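Local structure of DisA protein (Sorangium cellulosum, 6CCA) at residues A[257-269]-A[277-289]. The protein probably transfers methyl groups to carbon, building gem-dimethyl groups on intermediates of the disorazol polyketide assembly line. Residues are numbered along the deposited sequence; the frame is centred on the assembly and turned at random.
Sequences YTDISHAFTRYGK and PFVTFQPLDLEGD
F281 turns its CG away from its own carbonyl carbon (chi1 -60°), while Y257 sets its CG opposite the backbone N (chi1 -178°); the two rings thereby meet obliquely, planes at 43°, with Y257 CG 3.6 Å from F281 CD2. The F281 ring is held on both faces: K269 CA lies over its centre, 3.4 Å from the centroid, a CH-pi contact, and V279 CG1 covers the opposite face toward the rim. The aliphatic start of K269 continues this cover, CB to F281 CG 3.6 Å, and along its extended chain NZ donates to a water that in turn donates to F281 O. Helix 262-269 thus packs on strand 279-281 at an axis separation of 8.7 Å, within a beta-alpha-beta crossover of the methyltransferase fold. Y257 and F281 form a parallel bridge, Y257 N donating to T280 O and Q282 N to Y257 O; farther on L284 N donates to D259 O at 2.9 Å. P283 CG reaches the edge of the H262 ring, 3.5 Å from CD2. D259 OD2 accepts from S261 N in an Asx turn, S261 OG caps the helix through F264 N, and D259 OD1 bonds G234 N. The chemistry implies a ring packed against both aliphatic atoms and helix backbone, G268 O lying 3.3 Å from F281 CE2, while water serves F281 O through K269 NZ and L284 O beside T258 OG1, which also bonds E230 O.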
ATOM      1  N   TYR A 257       4.984  -3.382  17.787  1.00 16.43           N
ATOM      2  CA  TYR A 257       3.905  -3.806  16.906  1.00 15.21           C
ATOM      3  C   TYR A 257       2.650  -2.958  17.210  1.00 15.98           C
ATOM      4  O   TYR A 257       2.083  -3.073  18.304  1.00 16.25           O
ATOM      5  CB  TYR A 257       3.663  -5.308  17.150  1.00 15.54           C
ATOM      6  CG  TYR A 257       2.609  -5.986  16.296  1.00 14.35           C
ATOM      7  CD1 TYR A 257       1.296  -5.617  16.310  1.00 16.19           C
ATOM      8  CD2 TYR A 257       2.946  -7.041  15.487  1.00 16.93           C
ATOM      9  CE1 TYR A 257       0.339  -6.288  15.533  1.00 16.05           C
ATOM     10  CE2 TYR A 257       1.992  -7.720  14.766  1.00 15.64           C
ATOM     11  CZ  TYR A 257       0.699  -7.332  14.807  1.00 16.22           C
ATOM     12  OH  TYR A 257      -0.199  -8.030  14.005  1.00 19.68           O
ATOM     13  N   THR A 258       2.276  -2.070  16.300  1.00 14.79           N
ATOM     14  CA  THR A 258       1.213  -1.117  16.555  1.00 15.65           C
ATOM     15  C   THR A 258       0.263  -1.078  15.420  1.00 19.04           C
ATOM     16  O   THR A 258       0.611  -1.483  14.290  1.00 17.00           O
ATOM     17  CB  THR A 258       1.708   0.339  16.839  1.00 17.54           C
ATOM     18  OG1 THR A 258       2.004   0.995  15.632  1.00 16.77           O
ATOM     19  CG2 THR A 258       2.866   0.358  17.759  1.00 16.57           C
ATOM     20  N   ASP A 259      -1.005  -0.703  15.744  1.00 18.51           N
ATOM     21  CA  ASP A 259      -2.049  -0.525  14.758  1.00 18.35           C
ATOM     22  C   ASP A 259      -3.083   0.389  15.368  1.00 19.07           C
ATOM     23  O   ASP A 259      -3.173   0.508  16.589  1.00 19.48           O
ATOM     24  CB  ASP A 259      -2.733  -1.867  14.442  1.00 18.45           C
ATOM     25  CG  ASP A 259      -3.578  -1.789  13.189  1.00 19.68           C
ATOM     26  OD1 ASP A 259      -2.984  -1.928  12.100  1.00 20.32           O
ATOM     27  OD2 ASP A 259      -4.824  -1.589  13.299  1.00 20.23           O
ATOM     28  N   ILE A 260      -3.841   1.057  14.513  1.00 20.82           N
ATOM     29  CA  ILE A 260      -4.952   1.835  15.023  1.00 22.73           C
ATOM     30  C   ILE A 260      -5.949   0.966  15.833  1.00 23.82           C
ATOM     31  O   ILE A 260      -6.513   1.415  16.823  1.00 24.61           O
ATOM     32  CB  ILE A 260      -5.647   2.593  13.884  1.00 25.09           C
ATOM     33  CG1 ILE A 260      -6.662   3.596  14.429  1.00 29.80           C
ATOM     34  CG2 ILE A 260      -6.313   1.677  12.868  1.00 26.13           C
ATOM     35  CD1 ILE A 260      -6.925   4.738  13.405  1.00 33.52           C
ATOM     36  N   SER A 261      -6.144  -0.266  15.370  1.00 21.08           N
ATOM     37  CA  SER A 261      -7.037  -1.229  16.048  1.00 22.24           C
ATOM     38  C   SER A 261      -6.433  -1.891  17.252  1.00 22.09           C
ATOM     39  O   SER A 261      -5.456  -2.637  17.171  1.00 21.03           O
ATOM     40  CB  SER A 261      -7.513  -2.308  15.060  1.00 26.17           C
ATOM     41  OG  SER A 261      -8.154  -3.393  15.712  1.00 26.17           O
ATOM     42  N   HIS A 262      -7.071  -1.667  18.376  1.00 21.52           N
ATOM     43  CA  HIS A 262      -6.724  -2.342  19.589  1.00 25.12           C
ATOM     44  C   HIS A 262      -6.903  -3.849  19.465  1.00 24.78           C
ATOM     45  O   HIS A 262      -6.058  -4.588  19.899  1.00 23.91           O
ATOM     46  CB  HIS A 262      -7.516  -1.704  20.741  1.00 29.33           C
ATOM     47  CG  HIS A 262      -7.183  -2.262  22.064  1.00 33.02           C
ATOM     48  ND1 HIS A 262      -7.891  -3.308  22.603  1.00 38.54           N
ATOM     49  CD2 HIS A 262      -6.218  -1.948  22.963  1.00 39.01           C
ATOM     50  CE1 HIS A 262      -7.354  -3.643  23.765  1.00 37.44           C
ATOM     51  NE2 HIS A 262      -6.358  -2.814  24.019  1.00 40.22           N
ATOM     52  N   ALA A 263      -7.973  -4.305  18.805  1.00 23.66           N
ATOM     53  CA  ALA A 263      -8.171  -5.706  18.527  1.00 24.90           C
ATOM     54  C   ALA A 263      -7.017  -6.336  17.746  1.00 24.63           C
ATOM     55  O   ALA A 263      -6.577  -7.447  18.065  1.00 21.88           O
ATOM     56  CB  ALA A 263      -9.467  -5.928  17.739  1.00 27.70           C
ATOM     57  N   PHE A 264      -6.602  -5.672  16.663  1.00 20.86           N
ATOM     58  CA  PHE A 264      -5.485  -6.164  15.894  1.00 21.44           C
ATOM     59  C   PHE A 264      -4.198  -6.256  16.717  1.00 18.68           C
ATOM     60  O   PHE A 264      -3.466  -7.203  16.568  1.00 18.38           O
ATOM     61  CB  PHE A 264      -5.251  -5.347  14.622  1.00 21.64           C
ATOM     62  CG  PHE A 264      -6.305  -5.511  13.560  1.00 24.50           C
ATOM     63  CD1 PHE A 264      -7.259  -6.539  13.588  1.00 31.28           C
ATOM     64  CD2 PHE A 264      -6.340  -4.636  12.529  1.00 27.51           C
ATOM     65  CE1 PHE A 264      -8.203  -6.662  12.572  1.00 32.42           C
ATOM     66  CE2 PHE A 264      -7.264  -4.736  11.507  1.00 29.45           C
ATOM     67  CZ  PHE A 264      -8.207  -5.750  11.534  1.00 34.31           C
ATOM     68  N   THR A 265      -3.926  -5.340  17.612  1.00 19.60           N
ATOM     69  CA  THR A 265      -2.734  -5.435  18.410  1.00 18.11           C
ATOM     70  C   THR A 265      -2.847  -6.598  19.416  1.00 19.75           C
ATOM     71  O   THR A 265      -1.878  -7.258  19.653  1.00 19.48           O
ATOM     72  CB  THR A 265      -2.327  -4.069  19.064  1.00 21.90           C
ATOM     73  OG1 THR A 265      -3.221  -3.690  20.077  1.00 27.35           O
ATOM     74  CG2 THR A 265      -2.419  -2.948  18.054  1.00 19.89           C
ATOM     75  N   ARG A 266      -4.036  -6.833  19.960  1.00 20.15           N
ATOM     76  CA  ARG A 266      -4.237  -7.937  20.894  1.00 22.79           C
ATOM     77  C   ARG A 266      -4.011  -9.291  20.220  1.00 20.98           C
ATOM     78  O   ARG A 266      -3.370 -10.179  20.783  1.00 20.66           O
ATOM     79  CB  ARG A 266      -5.641  -7.880  21.500  1.00 27.34           C
ATOM     80  CG  ARG A 266      -6.021  -9.112  22.305  1.00 39.12           C
ATOM     81  CD  ARG A 266      -7.508  -9.127  22.621  1.00 46.60           C
ATOM     82  NE  ARG A 266      -8.045  -7.780  22.792  1.00 50.75           N
ATOM     83  CZ  ARG A 266      -9.123  -7.321  22.166  1.00 46.93           C
ATOM     84  NH1 ARG A 266      -9.784  -8.099  21.321  1.00 48.71           N
ATOM     85  NH2 ARG A 266      -9.540  -6.080  22.383  1.00 51.73           N
ATOM     86  N   TYR A 267      -4.545  -9.435  19.012  1.00 21.63           N
ATOM     87  CA  TYR A 267      -4.431 -10.658  18.244  1.00 20.22           C
ATOM     88  C   TYR A 267      -3.046 -10.874  17.766  1.00 19.60           C
ATOM     89  O   TYR A 267      -2.544 -12.002  17.738  1.00 18.60           O
ATOM     90  CB  TYR A 267      -5.415 -10.694  17.088  1.00 22.91           C
ATOM     91  CG  TYR A 267      -6.787 -11.117  17.508  1.00 23.93           C
ATOM     92  CD1 TYR A 267      -7.707 -10.205  18.052  1.00 31.49           C
ATOM     93  CD2 TYR A 267      -7.172 -12.437  17.406  1.00 25.67           C
ATOM     94  CE1 TYR A 267      -9.013 -10.619  18.450  1.00 33.86           C
ATOM     95  CE2 TYR A 267      -8.450 -12.837  17.768  1.00 27.77           C
ATOM     96  CZ  TYR A 267      -9.360 -11.946  18.287  1.00 30.22           C
ATOM     97  OH  TYR A 267     -10.599 -12.398  18.665  1.00 31.76           O
ATOM     98  N   GLY A 268      -2.344  -9.786  17.443  1.00 18.61           N
ATOM     99  CA  GLY A 268      -0.939  -9.909  17.235  1.00 18.53           C
ATOM    100  C   GLY A 268      -0.143 -10.373  18.458  1.00 16.44           C
ATOM    101  O   GLY A 268       0.809 -11.107  18.320  1.00 18.27           O
ATOM    102  N   LYS A 269      -0.441  -9.873  19.630  1.00 16.33           N
ATOM    103  CA  LYS A 269       0.232 -10.291  20.849  1.00 16.47           C
ATOM    104  C   LYS A 269       0.016 -11.792  21.083  1.00 15.21           C
ATOM    105  O   LYS A 269       0.953 -12.513  21.416  1.00 16.33           O
ATOM    106  CB  LYS A 269      -0.258  -9.485  21.998  1.00 19.55           C
ATOM    107  CG  LYS A 269       0.467  -9.808  23.301  1.00 21.13           C
ATOM    108  CD  LYS A 269       0.062  -8.784  24.357  1.00 26.49           C
ATOM    109  CE  LYS A 269       1.149  -8.680  25.409  1.00 31.37           C
ATOM    110  NZ  LYS A 269       0.482  -7.847  26.439  1.00 40.23           N
ATOM    111  N   PRO A 277       9.723 -12.246  22.520  1.00 23.27           N
ATOM    112  CA  PRO A 277       9.520 -11.478  23.731  1.00 22.59           C
ATOM    113  C   PRO A 277      10.043 -10.093  23.638  1.00 22.07           C
ATOM    114  O   PRO A 277       9.660  -9.257  24.429  1.00 20.40           O
ATOM    115  CB  PRO A 277      10.333 -12.255  24.805  1.00 25.44           C
ATOM    116  CG  PRO A 277      10.718 -13.572  24.179  1.00 27.56           C
ATOM    117  CD  PRO A 277      10.742 -13.314  22.683  1.00 25.68           C
ATOM    118  N   PHE A 278      10.864  -9.800  22.634  1.00 22.98           N
ATOM    119  CA  PHE A 278      11.311  -8.417  22.418  1.00 22.94           C
ATOM    120  C   PHE A 278      10.218  -7.414  21.843  1.00 21.91           C
ATOM    121  O   PHE A 278      10.500  -6.219  21.649  1.00 20.98           O
ATOM    122  CB  PHE A 278      12.580  -8.412  21.559  1.00 21.08           C
ATOM    123  CG  PHE A 278      12.405  -8.978  20.174  1.00 21.29           C
ATOM    124  CD1 PHE A 278      12.606 -10.321  19.926  1.00 19.46           C
ATOM    125  CD2 PHE A 278      12.062  -8.180  19.108  1.00 19.75           C
ATOM    126  CE1 PHE A 278      12.486 -10.874  18.656  1.00 19.86           C
ATOM    127  CE2 PHE A 278      11.919  -8.725  17.816  1.00 20.96           C
ATOM    128  CZ  PHE A 278      12.141 -10.069  17.576  1.00 20.33           C
ATOM    129  N   VAL A 279       9.053  -7.924  21.469  1.00 18.67           N
ATOM    130  CA  VAL A 279       7.993  -7.099  20.879  1.00 19.34           C
ATOM    131  C   VAL A 279       7.053  -6.587  21.937  1.00 20.00           C
ATOM    132  O   VAL A 279       6.671  -7.382  22.830  1.00 23.82           O
ATOM    133  CB  VAL A 279       7.191  -7.913  19.878  1.00 16.46           C
ATOM    134  CG1 VAL A 279       6.048  -7.066  19.279  1.00 16.93           C
ATOM    135  CG2 VAL A 279       8.142  -8.530  18.838  1.00 17.53           C
ATOM    136  N   THR A 280       6.740  -5.277  21.879  1.00 18.31           N
ATOM    137  CA  THR A 280       5.705  -4.610  22.640  1.00 18.79           C
ATOM    138  C   THR A 280       4.533  -4.352  21.705  1.00 20.64           C
ATOM    139  O   THR A 280       4.718  -3.894  20.596  1.00 17.03           O
ATOM    140  CB  THR A 280       6.273  -3.326  23.253  1.00 20.48           C
ATOM    141  OG1 THR A 280       7.301  -3.714  24.137  1.00 21.54           O
ATOM    142  CG2 THR A 280       5.251  -2.475  24.051  1.00 23.08           C
ATOM    143  N   PHE A 281       3.327  -4.651  22.143  1.00 18.30           N
ATOM    144  CA  PHE A 281       2.153  -4.514  21.322  1.00 18.11           C
ATOM    145  C   PHE A 281       1.333  -3.400  21.929  1.00 23.07           C
ATOM    146  O   PHE A 281       0.993  -3.449  23.152  1.00 23.85           O
ATOM    147  CB  PHE A 281       1.363  -5.836  21.356  1.00 19.24           C
ATOM    148  CG  PHE A 281       2.111  -7.008  20.856  1.00 17.05           C
ATOM    149  CD1 PHE A 281       3.021  -7.682  21.616  1.00 17.46           C
ATOM    150  CD2 PHE A 281       1.925  -7.422  19.536  1.00 17.40           C
ATOM    151  CE1 PHE A 281       3.720  -8.758  21.096  1.00 17.41           C
ATOM    152  CE2 PHE A 281       2.623  -8.484  19.051  1.00 16.19           C
ATOM    153  CZ  PHE A 281       3.511  -9.164  19.814  1.00 17.77           C
ATOM    154  N   GLN A 282       1.012  -2.384  21.126  1.00 20.01           N
ATOM    155  CA  GLN A 282       0.390  -1.143  21.635  1.00 21.58           C
ATOM    156  C   GLN A 282      -0.334  -0.448  20.498  1.00 21.66           C
ATOM    157  O   GLN A 282       0.251  -0.243  19.417  1.00 21.06           O
ATOM    158  CB  GLN A 282       1.515  -0.215  22.154  1.00 22.68           C
ATOM    159  CG  GLN A 282       1.089   1.026  22.935  1.00 26.89           C
ATOM    160  CD  GLN A 282       2.254   1.660  23.756  1.00 29.61           C
ATOM    161  OE1 GLN A 282       3.242   1.011  24.082  1.00 33.04           O
ATOM    162  NE2 GLN A 282       2.103   2.928  24.094  1.00 31.70           N
ATOM    163  N   PRO A 283      -1.578  -0.020  20.724  1.00 21.45           N
ATOM    164  CA  PRO A 283      -2.295   0.708  19.704  1.00 20.68           C
ATOM    165  C   PRO A 283      -1.631   2.084  19.385  1.00 20.04           C
ATOM    166  O   PRO A 283      -1.060   2.695  20.254  1.00 22.59           O
ATOM    167  CB  PRO A 283      -3.690   0.896  20.278  1.00 22.54           C
ATOM    168  CG  PRO A 283      -3.775   0.039  21.448  1.00 25.52           C
ATOM    169  CD  PRO A 283      -2.413  -0.362  21.915  1.00 23.48           C
ATOM    170  N   LEU A 284      -1.788   2.532  18.185  1.00 19.22           N
ATOM    171  CA  LEU A 284      -1.299   3.858  17.762  1.00 21.10           C
ATOM    172  C   LEU A 284      -2.005   4.355  16.564  1.00 19.62           C
ATOM    173  O   LEU A 284      -2.086   3.689  15.509  1.00 20.64           O
ATOM    174  CB  LEU A 284       0.170   3.816  17.388  1.00 20.93           C
ATOM    175  CG  LEU A 284       0.810   5.130  16.909  1.00 22.32           C
ATOM    176  CD1 LEU A 284       0.693   6.302  17.875  1.00 23.53           C
ATOM    177  CD2 LEU A 284       2.300   4.816  16.749  1.00 24.86           C
ATOM    178  N   ASP A 285      -2.497   5.591  16.702  1.00 21.13           N
ATOM    179  CA  ASP A 285      -3.181   6.303  15.669  1.00 24.07           C
ATOM    180  C   ASP A 285      -2.311   7.518  15.409  1.00 26.70           C
ATOM    181  O   ASP A 285      -2.167   8.343  16.306  1.00 26.61           O
ATOM    182  CB  ASP A 285      -4.530   6.786  16.165  1.00 27.06           C
ATOM    183  CG  ASP A 285      -5.327   7.511  15.061  1.00 32.32           C
ATOM    184  OD1 ASP A 285      -4.755   7.848  14.032  1.00 33.72           O
ATOM    185  OD2 ASP A 285      -6.530   7.706  15.213  1.00 30.89           O
ATOM    186  N   LEU A 286      -1.657   7.595  14.239  1.00 28.20           N
ATOM    187  CA  LEU A 286      -0.617   8.633  14.054  1.00 33.92           C
ATOM    188  C   LEU A 286      -1.253  10.018  13.898  1.00 38.83           C
ATOM    189  O   LEU A 286      -0.596  11.040  14.195  1.00 39.93           O
ATOM    190  CB  LEU A 286       0.237   8.383  12.806  1.00 34.00           C
ATOM    191  CG  LEU A 286       1.342   7.358  12.892  1.00 31.92           C
ATOM    192  CD1 LEU A 286       1.923   7.172  11.479  1.00 33.02           C
ATOM    193  CD2 LEU A 286       2.423   7.750  13.900  1.00 33.08           C
ATOM    194  N   GLU A 287      -2.504   9.999  13.419  1.00 37.12           N
ATOM    195  CA  GLU A 287      -3.332  11.181  13.317  1.00 42.78           C
ATOM    196  C   GLU A 287      -3.748  11.757  14.675  1.00 40.27           C
ATOM    197  O   GLU A 287      -4.342  12.794  14.723  1.00 39.92           O
ATOM    198  CB  GLU A 287      -4.565  10.901  12.450  1.00 41.84           C
ATOM    199  CG  GLU A 287      -4.227  10.739  10.935  1.00 43.39           C
ATOM    200  CD  GLU A 287      -5.464  10.640  10.048  1.00 41.07           C
ATOM    201  OE1 GLU A 287      -5.897   9.556   9.700  1.00 53.65           O
ATOM    202  OE2 GLU A 287      -6.057  11.652   9.680  1.00 42.98           O
ATOM    203  N   GLY A 288      -3.453  11.096  15.773  1.00 35.55           N
ATOM    204  CA  GLY A 288      -3.724  11.664  17.064  1.00 33.49           C
ATOM    205  C   GLY A 288      -2.467  12.085  17.747  1.00 33.15           C
ATOM    206  O   GLY A 288      -1.436  12.244  17.145  1.00 33.37           O
ATOM    207  N   ASP A 289      -2.549  12.199  19.037  1.00 32.67           N
ATOM    208  CA  ASP A 289      -1.474  12.735  19.796  1.00 38.60           C
ATOM    209  C   ASP A 289      -0.620  11.574  20.282  1.00 32.36           C
ATOM    210  O   ASP A 289      -1.014  10.838  21.173  1.00 30.27           O
ATOM    211  CB  ASP A 289      -2.056  13.553  20.961  1.00 42.33           C
ATOM    212  CG  ASP A 289      -1.014  13.999  21.975  1.00 48.01           C
ATOM    213  OD1 ASP A 289       0.163  13.566  21.928  1.00 49.47           O
ATOM    214  OD2 ASP A 289      -1.409  14.793  22.857  1.00 49.44           O
TER
HETATM  215  O   HOH W   1      -0.015   2.040  14.048  1.00 19.69           O
HETATM  216  O   HOH W   2      -0.211  -5.261  25.044  1.00 29.70           O